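Side-chain contacts in cytochrome c-555 (Chlorobium tepidum, PDB 4J20), which transfers electrons through a single covalently bound heme in green photosynthetic bacteria, although its role in their photosynthesis is not established: residues S1-A6 with A79-V84; K50-Y55 with A74-A79. The protein carries 2 engineered substitutions. All coordinates share one frame; numbering follows the deposited sequence. Where two conformers were deposited one is given.

From the N terminus, residues 1-6 lead into helix 5-15 and meet residues 79-84 of helix 73-85 in contact 1, which closes a loop over nearly the whole chain. Contact 2 joins residues 50-55, the end of helix 44-53 and the strand start after it, to residues 74-79 of that same C-terminal helix; its shorter loop falls wholly within the longer one, so the two nest and do not cross. They share Ala79, and their centres are about 10 Å apart. Asn78 OD1 accepts a probable hydrogen bond from Asp4 N, linking the two directly. Helix 73-85 is thereby tied to helices 5-15 and 44-53, and both contacts reach the heme.

Contact 1 (S1-A6 with A79-V84); sequences STYDAA and AVAYMV. Engineered in segment 1-6: Ser1 (natural residue Pro), Thr2 (natural residue Ala). With HEB (heme b/c), chain I.
Ala5 lays its methyl group against the backbone of Tyr82 where the N-terminal helix 5-15 meets the C-terminal helix 73-85, the helix pair that marks the cytochrome c fold. The tight part is centred here: the CA atoms of Ala5 and Tyr82 approach to 4.4 Å, a spacing that suits the small side chain of Ala5. Its CB stands 3.7 Å from Tyr82 N and 4.0 Å from Ala81 CB, methyl to methyl. From the other side of the pair, Tyr82 CB packs 3.6 Å from Ala5 O. Because CG of Tyr82 is anti to its own backbone N (chi1 177°), the ring runs on past this carbonyl, which it meets obliquely, and goes on to Tyr12 of helix 5-15, whose ring plane is turned by about 45° against it.

The looser side is the approach to the helix, where the contact is narrower. Whereas Ala5 meets both Ala81 and Tyr82, Tyr3 touches helix 73-85 essentially through its root, CB to Ala81 CB at 3.7 Å, with only CG following at 4.1 Å from Ala81 CB; the side chain, on a residue largely open to solvent, also touches Met44 and Val48 of helix 44-53. Asp4 turns its CB away from helix 73-85; its OD1 caps helix 5-15 by accepting a hydrogen bond from Ala7 N.

All contacts across the pair are van der Waals packing, with no polar bond between the segments. Elsewhere on the same helical turns lie heme-pocket residues. Val80 brings CG2 to 3.7 Å from the heme methyl CMB, and the bend of the Met83 chain at its last torsion (chi3 69°) puts CE 3.6 Å from the heme meso carbon CHB.

Contact 2 (K50-Y55 with A74-A79); sequences KSIKGY and AQVGNA. With HEB (heme b/c), chain I.
Val76 and two residues of helix 44-53 supply the apolar packing. A single branch of Val76 does the touching: CG1, anti to the backbone N (chi1 173°), lies 3.8 Å from Ser51 CB and 4.0 Å from Ile52 CG1, and the Ile52 and Val76 side chains cross obliquely. The buried hydroxyl of Ser51 is satisfied within its own helix by Leu47 O, and its OG also rests 3.3 Å from the heme methyl CMA. The two helices meet at the rim of the porphyrin near CHB and CMB, as walls of the heme crevice of the cytochrome c fold.

Polar contacts gather at the propionates. Lys50 NZ donates a hydrogen bond of 2.9 Å to heme O2A, a pairing in which opposite charges would probably add to the attraction. Tyr55 OH lies 2.9 Å from heme O1D and has a weak hydrogen bond with Arg39 NH1.

A CH-pi contact probably steadies the lysine: bent at chi3 (70°), its chain carries CE 3.5 Å above the centre of the Tyr55 ring. An alanine in place of Tyr55 would remove this platform and is likely to let the Lys50 chain swing, weakening its hold on O2A.

Contact 1 (S1-A6 with A79-V84)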
ATOM      1  N   SER A   1       8.550   3.467  14.472  1.00 40.07           N
ATOM      2  CA  SER A   1       8.835   4.920  14.323  1.00 37.56           C
ATOM      3  C   SER A   1       8.760   5.267  12.838  1.00 32.73           C
ATOM      4  O   SER A   1       7.792   4.894  12.160  1.00 34.62           O
ATOM      5  CB  SER A   1      10.215   5.268  14.911  1.00 41.03           C
ATOM      6  OG  SER A   1      10.184   6.464  15.699  1.00 42.41           O
ATOM      7  N   THR A   2       9.787   5.930  12.321  1.00 27.26           N
ATOM      8  CA  THR A   2       9.700   6.550  10.971  1.00 22.54           C
ATOM      9  C   THR A   2       9.748   5.511   9.851  1.00 20.61           C
ATOM     10  O   THR A   2      10.407   4.466   9.976  1.00 24.12           O
ATOM     11  CB  THR A   2      10.787   7.552  10.751  1.00 19.11           C
ATOM     12  OG1 THR A   2      12.060   6.954  11.068  1.00 25.24           O
ATOM     13  CG2 THR A   2      10.589   8.782  11.672  1.00 26.55           C
ATOM     14  N   TYR A   3       9.101   5.808   8.731  1.00 16.89           N
ATOM     15  CA  TYR A   3       9.006   4.820   7.655  1.00 14.95           C
ATOM     16  C   TYR A   3      10.375   4.548   7.027  1.00 18.11           C
ATOM     17  O   TYR A   3      11.224   5.417   6.926  1.00 18.87           O
ATOM     18  CB  TYR A   3       8.069   5.326   6.584  1.00 17.24           C
ATOM     19  CG  TYR A   3       6.687   5.535   7.108  1.00 18.29           C
ATOM     20  CD1 TYR A   3       5.977   4.486   7.644  1.00 18.02           C
ATOM     21  CD2 TYR A   3       6.111   6.815   7.129  1.00 17.66           C
ATOM     22  CE1 TYR A   3       4.737   4.683   8.201  1.00 19.78           C
ATOM     23  CE2 TYR A   3       4.840   7.029   7.680  1.00 18.48           C
ATOM     24  CZ  TYR A   3       4.176   5.961   8.221  1.00 20.23           C
ATOM     25  OH  TYR A   3       2.921   6.130   8.748  1.00 23.03           O
ATOM     26  N   ASP A   4      10.554   3.306   6.582  1.00 15.27           N
ATOM     27  CA  ASP A   4      11.752   2.887   5.894  1.00 15.05           C
ATOM     28  C   ASP A   4      11.297   2.304   4.556  1.00 13.57           C
ATOM     29  O   ASP A   4      11.011   1.104   4.441  1.00 12.87           O
ATOM     30  CB  ASP A   4      12.490   1.841   6.746  1.00 14.66           C
ATOM     31  CG  ASP A   4      13.813   1.429   6.162  1.00 16.03           C
ATOM     32  OD1 ASP A   4      14.081   1.647   4.955  1.00 16.30           O
ATOM     33  OD2 ASP A   4      14.595   0.822   6.929  1.00 17.14           O
ATOM     34  N   ALA A   5      11.146   3.162   3.548  1.00 12.69           N
ATOM     35  CA  ALA A   5      10.643   2.740   2.259  1.00 12.97           C
ATOM     36  C   ALA A   5      11.583   1.759   1.565  1.00 12.71           C
ATOM     37  O   ALA A   5      11.096   0.856   0.867  1.00 13.69           O
ATOM     38  CB  ALA A   5      10.437   3.941   1.351  1.00 13.97           C
ATOM     39  N   ALA A   6      12.883   1.870   1.794  1.00 12.91           N
ATOM     40  CA  ALA A   6      13.809   0.935   1.182  1.00 13.03           C
ATOM     41  C   ALA A   6      13.615  -0.478   1.749  1.00 12.80           C
ATOM     42  O   ALA A   6      13.538  -1.448   0.988  1.00 13.82           O
ATOM     43  CB  ALA A   6      15.245   1.391   1.327  1.00 14.85           C
ATOM     44  N   ALA A  79       6.070  -0.725   3.361  1.00 10.03           N
ATOM     45  CA  ALA A  79       5.629  -0.997   1.991  1.00  9.66           C
ATOM     46  C   ALA A  79       4.751   0.137   1.460  1.00 10.02           C
ATOM     47  O   ALA A  79       4.900   0.540   0.289  1.00 10.63           O
ATOM     48  CB  ALA A  79       4.908  -2.319   1.923  1.00 11.56           C
ATOM     49  N   VAL A  80       3.861   0.684   2.294  1.00 10.04           N
ATOM     50  CA  VAL A  80       3.051   1.820   1.859  1.00 10.67           C
ATOM     51  C   VAL A  80       3.961   2.982   1.505  1.00 10.64           C
ATOM     52  O   VAL A  80       3.778   3.667   0.489  1.00 10.40           O
ATOM     53  CB  VAL A  80       2.017   2.231   2.959  1.00  9.62           C
ATOM     54  CG1 VAL A  80       1.287   3.509   2.540  1.00 11.77           C
ATOM     55  CG2 VAL A  80       1.010   1.110   3.244  1.00 10.14           C
ATOM     56  N   ALA A  81       4.982   3.238   2.326  1.00 10.63           N
ATOM     57  CA  ALA A  81       5.917   4.341   2.075  1.00 11.08           C
ATOM     58  C   ALA A  81       6.606   4.162   0.742  1.00 10.93           C
ATOM     59  O   ALA A  81       6.783   5.121  -0.005  1.00 11.51           O
ATOM     60  CB  ALA A  81       6.932   4.454   3.210  1.00 11.97           C
ATOM     61  N   TYR A  82       7.001   2.917   0.448  1.00 11.28           N
ATOM     62  CA  TYR A  82       7.583   2.650  -0.845  1.00 10.98           C
ATOM     63  C   TYR A  82       6.612   2.956  -1.985  1.00 10.67           C
ATOM     64  O   TYR A  82       6.945   3.647  -2.950  1.00 11.54           O
ATOM     65  CB  TYR A  82       8.042   1.191  -0.913  1.00 12.06           C
ATOM     66  CG  TYR A  82       8.584   0.834  -2.261  1.00 11.66           C
ATOM     67  CD1 TYR A  82       9.824   1.294  -2.674  1.00 13.92           C
ATOM     68  CD2 TYR A  82       7.824   0.105  -3.154  1.00 13.40           C
ATOM     69  CE1 TYR A  82      10.301   1.008  -3.938  1.00 16.10           C
ATOM     70  CE2 TYR A  82       8.307  -0.155  -4.470  1.00 15.95           C
ATOM     71  CZ  TYR A  82       9.544   0.279  -4.807  1.00 16.75           C
ATOM     72  OH  TYR A  82      10.036  -0.017  -6.082  1.00 20.90           O
ATOM     73  N   MET A  83       5.393   2.448  -1.865  1.00  9.58           N
ATOM     74  CA  MET A  83       4.365   2.660  -2.905  1.00 10.72           C
ATOM     75  C   MET A  83       4.100   4.154  -3.127  1.00 10.00           C
ATOM     76  O   MET A  83       4.041   4.621  -4.284  1.00 11.96           O
ATOM     77  CB  MET A  83       3.085   1.987  -2.486  1.00 10.70           C
ATOM     78  CG  MET A  83       3.223   0.463  -2.441  1.00 10.95           C
ATOM     79  SD  MET A  83       1.876  -0.407  -1.596  1.00 10.74           S
ATOM     80  CE  MET A  83       0.548  -0.123  -2.756  1.00 11.07           C
ATOM     81  N   VAL A  84       3.921   4.903  -2.053  1.00 10.54           N
ATOM     82  CA  VAL A  84       3.650   6.331  -2.176  1.00 11.54           C
ATOM     83  C   VAL A  84       4.838   7.052  -2.803  1.00 12.54           C
ATOM     84  O   VAL A  84       4.653   7.887  -3.714  1.00 13.03           O
ATOM     85  CB  VAL A  84       3.334   6.908  -0.791  1.00 12.50           C
ATOM     86  CG1 VAL A  84       3.444   8.450  -0.782  1.00 13.45           C
ATOM     87  CG2 VAL A  84       1.983   6.457  -0.300  1.00 12.45           C
TER
HETATM   88 FE   HEB I 107      -3.584  -2.794  -1.456  1.00  9.31          FE
HETATM   89  CHA HEB I 107      -5.600  -0.080  -1.797  1.00  9.41           C
HETATM   90  CHB HEB I 107      -1.318  -0.895   0.281  1.00  8.32           C
HETATM   91  CHC HEB I 107      -1.648  -5.536  -0.957  1.00 10.13           C
HETATM   92  CHD HEB I 107      -5.680  -4.627  -3.416  1.00 10.48           C
HETATM   93  NA  HEB I 107      -3.492  -0.875  -0.854  1.00  8.96           N
HETATM   94  C1A HEB I 107      -4.425   0.128  -1.127  1.00  9.09           C
HETATM   95  C2A HEB I 107      -3.931   1.364  -0.584  1.00  9.23           C
HETATM   96  C3A HEB I 107      -2.742   1.128  -0.042  1.00  8.49           C
HETATM   97  C4A HEB I 107      -2.453  -0.262  -0.199  1.00  8.64           C
HETATM   98  CMA HEB I 107      -1.821   2.119   0.655  1.00 10.21           C
HETATM   99  CAA HEB I 107      -4.673   2.695  -0.707  1.00 10.28           C
HETATM  100  CBA HEB I 107      -5.371   3.065   0.605  1.00 10.69           C
HETATM  101  CGA HEB I 107      -6.204   4.323   0.539  1.00 11.49           C
HETATM  102  O1A HEB I 107      -6.405   4.918  -0.559  1.00 12.14           O
HETATM  103  O2A HEB I 107      -6.718   4.694   1.625  1.00 14.43           O
HETATM  104  NB  HEB I 107      -1.828  -3.149  -0.540  1.00  9.52           N
HETATM  105  C1B HEB I 107      -1.048  -2.236   0.166  1.00  8.56           C
HETATM  106  C2B HEB I 107       0.056  -2.909   0.782  1.00  8.92           C
HETATM  107  C3B HEB I 107      -0.017  -4.202   0.420  1.00  9.53           C
HETATM  108  C4B HEB I 107      -1.197  -4.385  -0.391  1.00  8.64           C
HETATM  109  CMB HEB I 107       1.107  -2.170   1.571  1.00  9.90           C
HETATM  110  CAB HEB I 107       0.896  -5.354   0.761  1.00  9.70           C
HETATM  111  CBB HEB I 107       1.156  -5.497   2.268  1.00 11.50           C
HETATM  112  NC  HEB I 107      -3.650  -4.680  -2.103  1.00  9.71           N
HETATM  113  C1C HEB I 107      -2.758  -5.682  -1.755  1.00  9.20           C
HETATM  114  C2C HEB I 107      -3.160  -6.925  -2.368  1.00  9.88           C
HETATM  115  C3C HEB I 107      -4.245  -6.656  -3.103  1.00 10.14           C
HETATM  116  C4C HEB I 107      -4.595  -5.292  -2.912  1.00  9.54           C
HETATM  117  CMC HEB I 107      -2.334  -8.207  -2.266  1.00 11.44           C
HETATM  118  CAC HEB I 107      -5.026  -7.590  -4.023  1.00 11.46           C
HETATM  119  CBC HEB I 107      -5.591  -8.860  -3.390  1.00 12.42           C
HETATM  120  ND  HEB I 107      -5.317  -2.419  -2.411  1.00  9.70           N
HETATM  121  C1D HEB I 107      -6.040  -3.331  -3.170  1.00  9.48           C
HETATM  122  C2D HEB I 107      -7.192  -2.710  -3.728  1.00  9.64           C
HETATM  123  C3D HEB I 107      -7.172  -1.347  -3.248  1.00 10.87           C
HETATM  124  C4D HEB I 107      -5.988  -1.226  -2.441  1.00  9.97           C
HETATM  125  CMD HEB I 107      -8.251  -3.314  -4.616  1.00 11.27           C
HETATM  126  CAD HEB I 107      -8.170  -0.244  -3.558  1.00 11.13           C
HETATM  127  CBD HEB I 107      -9.405  -0.238  -2.628  1.00 12.31           C
HETATM  128  CGD HEB I 107     -10.312   0.878  -2.969  1.00 13.08           C
HETATM  129  O1D HEB I 107      -9.888   2.036  -2.836  1.00 15.70           O
HETATM  130  O2D HEB I 107     -11.411   0.652  -3.415  1.00 15.01           O

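Contact 2 (K50-Y55 with A74-A79)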
ATOM      1  N   LYS A  50      -5.544   1.918   6.992  1.00 11.31           N
ATOM      2  CA  LYS A  50      -6.472   1.203   6.128  0.80 11.39           C
ATOM      3  C   LYS A  50      -5.808  -0.030   5.545  1.00 11.73           C
ATOM      4  O   LYS A  50      -6.498  -1.049   5.296  1.00 13.25           O
ATOM      5  CB  LYS A  50      -6.986   2.126   5.038  0.80 14.07           C
ATOM      6  CG  LYS A  50      -7.976   3.185   5.605  0.80 16.63           C
ATOM      7  CD  LYS A  50      -8.359   4.247   4.580  0.80 20.24           C
ATOM      8  CE  LYS A  50      -9.244   3.698   3.471  0.80 16.76           C
ATOM      9  NZ  LYS A  50      -9.473   4.753   2.423  0.80 22.66           N
ATOM     10  N   SER A  51      -4.487   0.014   5.358  1.00 11.08           N
ATOM     11  CA  SER A  51      -3.767  -1.126   4.813  1.00 10.94           C
ATOM     12  C   SER A  51      -3.664  -2.238   5.838  1.00 11.89           C
ATOM     13  O   SER A  51      -3.696  -3.428   5.470  1.00 12.83           O
ATOM     14  CB  SER A  51      -2.371  -0.746   4.334  1.00 10.39           C
ATOM     15  OG  SER A  51      -2.492   0.168   3.250  1.00 10.91           O
ATOM     16  N   ILE A  52      -3.476  -1.894   7.115  1.00 11.44           N
ATOM     17  CA  ILE A  52      -3.362  -2.914   8.170  1.00 12.45           C
ATOM     18  C   ILE A  52      -4.740  -3.487   8.465  1.00 12.78           C
ATOM     19  O   ILE A  52      -4.873  -4.670   8.707  1.00 14.96           O
ATOM     20  CB  ILE A  52      -2.780  -2.273   9.447  1.00 14.29           C
ATOM     21  CG1 ILE A  52      -1.284  -1.991   9.229  1.00 14.92           C
ATOM     22  CG2 ILE A  52      -3.033  -3.145  10.689  1.00 17.27           C
ATOM     23  CD1 ILE A  52      -0.743  -0.922  10.271  1.00 18.64           C
ATOM     24  N   LYS A  53      -5.765  -2.653   8.476  1.00 13.18           N
ATOM     25  CA  LYS A  53      -7.119  -3.107   8.846  1.00 13.95           C
ATOM     26  C   LYS A  53      -7.887  -3.784   7.718  1.00 13.44           C
ATOM     27  O   LYS A  53      -8.730  -4.655   7.955  1.00 14.57           O
ATOM     28  CB  LYS A  53      -7.915  -1.950   9.427  1.00 15.53           C
ATOM     29  CG  LYS A  53      -7.333  -1.543  10.748  1.00 21.77           C
ATOM     30  CD  LYS A  53      -8.071  -0.386  11.393  1.00 34.47           C
ATOM     31  CE  LYS A  53      -7.428  -0.004  12.733  1.00 37.08           C
ATOM     32  NZ  LYS A  53      -7.119  -1.204  13.553  1.00 36.39           N
ATOM     33  N   GLY A  54      -7.562  -3.406   6.485  1.00 12.58           N
ATOM     34  CA  GLY A  54      -8.328  -3.822   5.311  1.00 14.03           C
ATOM     35  C   GLY A  54      -9.524  -2.956   5.114  1.00 14.42           C
ATOM     36  O   GLY A  54     -10.095  -2.442   6.119  1.00 15.60           O
ATOM     37  N   TYR A  55      -9.996  -2.834   3.875  1.00 13.14           N
ATOM     38  CA  TYR A  55     -11.242  -2.119   3.638  1.00 14.71           C
ATOM     39  C   TYR A  55     -11.690  -2.400   2.228  1.00 13.82           C
ATOM     40  O   TYR A  55     -10.926  -2.894   1.408  1.00 14.57           O
ATOM     41  CB  TYR A  55     -11.066  -0.602   3.842  1.00 14.43           C
ATOM     42  CG  TYR A  55     -10.350   0.094   2.709  1.00 13.28           C
ATOM     43  CD1 TYR A  55     -11.032   0.899   1.803  1.00 15.06           C
ATOM     44  CD2 TYR A  55      -8.982  -0.028   2.537  1.00 13.52           C
ATOM     45  CE1 TYR A  55     -10.364   1.548   0.770  1.00 15.93           C
ATOM     46  CE2 TYR A  55      -8.338   0.638   1.518  1.00 13.75           C
ATOM     47  CZ  TYR A  55      -8.996   1.408   0.669  1.00 14.73           C
ATOM     48  OH  TYR A  55      -8.312   2.047  -0.370  1.00 18.57           O
ATOM     49  N   ALA A  74       4.826  -2.544  10.961  1.00 14.79           N
ATOM     50  CA  ALA A  74       5.965  -1.816  10.484  1.00 15.73           C
ATOM     51  C   ALA A  74       6.271  -2.195   9.026  1.00 13.33           C
ATOM     52  O   ALA A  74       6.509  -1.327   8.196  1.00 12.72           O
ATOM     53  CB  ALA A  74       7.183  -2.062  11.366  1.00 17.34           C
ATOM     54  N   GLN A  75       6.214  -3.489   8.729  1.00 13.33           N
ATOM     55  CA  GLN A  75       6.479  -3.936   7.353  1.00 12.11           C
ATOM     56  C   GLN A  75       5.439  -3.400   6.407  1.00 11.54           C
ATOM     57  O   GLN A  75       5.750  -2.931   5.285  1.00 11.90           O
ATOM     58  CB  GLN A  75       6.547  -5.445   7.253  1.00 13.24           C
ATOM     59  CG  GLN A  75       7.787  -5.999   7.927  1.00 14.09           C
ATOM     60  CD  GLN A  75       7.722  -7.492   8.286  1.00 15.07           C
ATOM     61  OE1 GLN A  75       6.677  -8.120   8.306  1.00 14.98           O
ATOM     62  NE2 GLN A  75       8.877  -8.046   8.683  1.00 19.32           N
ATOM     63  N   VAL A  76       4.179  -3.468   6.806  1.00 12.04           N
ATOM     64  CA  VAL A  76       3.116  -2.950   5.961  1.00 11.50           C
ATOM     65  C   VAL A  76       3.240  -1.450   5.753  1.00 11.15           C
ATOM     66  O   VAL A  76       3.179  -0.966   4.606  1.00 10.79           O
ATOM     67  CB  VAL A  76       1.722  -3.294   6.541  1.00 12.02           C
ATOM     68  CG1 VAL A  76       0.583  -2.596   5.746  1.00 13.71           C
ATOM     69  CG2 VAL A  76       1.498  -4.787   6.544  1.00 12.48           C
ATOM     70  N   GLY A  77       3.534  -0.713   6.796  1.00 11.92           N
ATOM     71  CA  GLY A  77       3.651   0.705   6.630  1.00 12.18           C
ATOM     72  C   GLY A  77       4.877   1.086   5.795  1.00 11.29           C
ATOM     73  O   GLY A  77       4.857   2.051   5.024  1.00 11.21           O
ATOM     74  N   ASN A  78       5.975   0.336   5.927  1.00 11.20           N
ATOM     75  CA  ASN A  78       7.152   0.579   5.109  1.00 10.55           C
ATOM     76  C   ASN A  78       6.855   0.326   3.638  1.00 10.27           C
ATOM     77  O   ASN A  78       7.319   1.060   2.753  1.00 10.51           O
ATOM     78  CB  ASN A  78       8.365  -0.235   5.570  1.00 11.71           C
ATOM     79  CG  ASN A  78       8.909   0.246   6.888  1.00 13.87           C
ATOM     80  OD1 ASN A  78       8.673   1.373   7.296  1.00 16.61           O
ATOM     81  ND2 ASN A  78       9.652  -0.607   7.564  1.00 15.65           N
ATOM     82  N   ALA A  79       6.070  -0.725   3.361  1.00 10.03           N
ATOM     83  CA  ALA A  79       5.629  -0.997   1.991  1.00  9.66           C
ATOM     84  C   ALA A  79       4.751   0.137   1.460  1.00 10.02           C
ATOM     85  O   ALA A  79       4.900   0.540   0.289  1.00 10.63           O
ATOM     86  CB  ALA A  79       4.908  -2.319   1.923  1.00 11.56           C
TER
HETATM   87 FE   HEB I 107      -3.584  -2.794  -1.456  1.00  9.31          FE
HETATM   88  CHA HEB I 107      -5.600  -0.080  -1.797  1.00  9.41           C
HETATM   89  CHB HEB I 107      -1.318  -0.895   0.281  1.00  8.32           C
HETATM   90  CHC HEB I 107      -1.648  -5.536  -0.957  1.00 10.13           C
HETATM   91  CHD HEB I 107      -5.680  -4.627  -3.416  1.00 10.48           C
HETATM   92  NA  HEB I 107      -3.492  -0.875  -0.854  1.00  8.96           N
HETATM   93  C1A HEB I 107      -4.425   0.128  -1.127  1.00  9.09           C
HETATM   94  C2A HEB I 107      -3.931   1.364  -0.584  1.00  9.23           C
HETATM   95  C3A HEB I 107      -2.742   1.128  -0.042  1.00  8.49           C
HETATM   96  C4A HEB I 107      -2.453  -0.262  -0.199  1.00  8.64           C
HETATM   97  CMA HEB I 107      -1.821   2.119   0.655  1.00 10.21           C
HETATM   98  CAA HEB I 107      -4.673   2.695  -0.707  1.00 10.28           C
HETATM   99  CBA HEB I 107      -5.371   3.065   0.605  1.00 10.69           C
HETATM  100  CGA HEB I 107      -6.204   4.323   0.539  1.00 11.49           C
HETATM  101  O1A HEB I 107      -6.405   4.918  -0.559  1.00 12.14           O
HETATM  102  O2A HEB I 107      -6.718   4.694   1.625  1.00 14.43           O
HETATM  103  NB  HEB I 107      -1.828  -3.149  -0.540  1.00  9.52           N
HETATM  104  C1B HEB I 107      -1.048  -2.236   0.166  1.00  8.56           C
HETATM  105  C2B HEB I 107       0.056  -2.909   0.782  1.00  8.92           C
HETATM  106  C3B HEB I 107      -0.017  -4.202   0.420  1.00  9.53           C
HETATM  107  C4B HEB I 107      -1.197  -4.385  -0.391  1.00  8.64           C
HETATM  108  CMB HEB I 107       1.107  -2.170   1.571  1.00  9.90           C
HETATM  109  CAB HEB I 107       0.896  -5.354   0.761  1.00  9.70           C
HETATM  110  CBB HEB I 107       1.156  -5.497   2.268  1.00 11.50           C
HETATM  111  NC  HEB I 107      -3.650  -4.680  -2.103  1.00  9.71           N
HETATM  112  C1C HEB I 107      -2.758  -5.682  -1.755  1.00  9.20           C
HETATM  113  C2C HEB I 107      -3.160  -6.925  -2.368  1.00  9.88           C
HETATM  114  C3C HEB I 107      -4.245  -6.656  -3.103  1.00 10.14           C
HETATM  115  C4C HEB I 107      -4.595  -5.292  -2.912  1.00  9.54           C
HETATM  116  CMC HEB I 107      -2.334  -8.207  -2.266  1.00 11.44           C
HETATM  117  CAC HEB I 107      -5.026  -7.590  -4.023  1.00 11.46           C
HETATM  118  CBC HEB I 107      -5.591  -8.860  -3.390  1.00 12.42           C
HETATM  119  ND  HEB I 107      -5.317  -2.419  -2.411  1.00  9.70           N
HETATM  120  C1D HEB I 107      -6.040  -3.331  -3.170  1.00  9.48           C
HETATM  121  C2D HEB I 107      -7.192  -2.710  -3.728  1.00  9.64           C
HETATM  122  C3D HEB I 107      -7.172  -1.347  -3.248  1.00 10.87           C
HETATM  123  C4D HEB I 107      -5.988  -1.226  -2.441  1.00  9.97           C
HETATM  124  CMD HEB I 107      -8.251  -3.314  -4.616  1.00 11.27           C
HETATM  125  CAD HEB I 107      -8.170  -0.244  -3.558  1.00 11.13           C
HETATM  126  CBD HEB I 107      -9.405  -0.238  -2.628  1.00 12.31           C
HETATM  127  CGD HEB I 107     -10.312   0.878  -2.969  1.00 13.08           C
HETATM  128  O1D HEB I 107      -9.888   2.036  -2.836  1.00 15.70           O
HETATM  129  O2D HEB I 107     -11.411   0.652  -3.415  1.00 15.01           O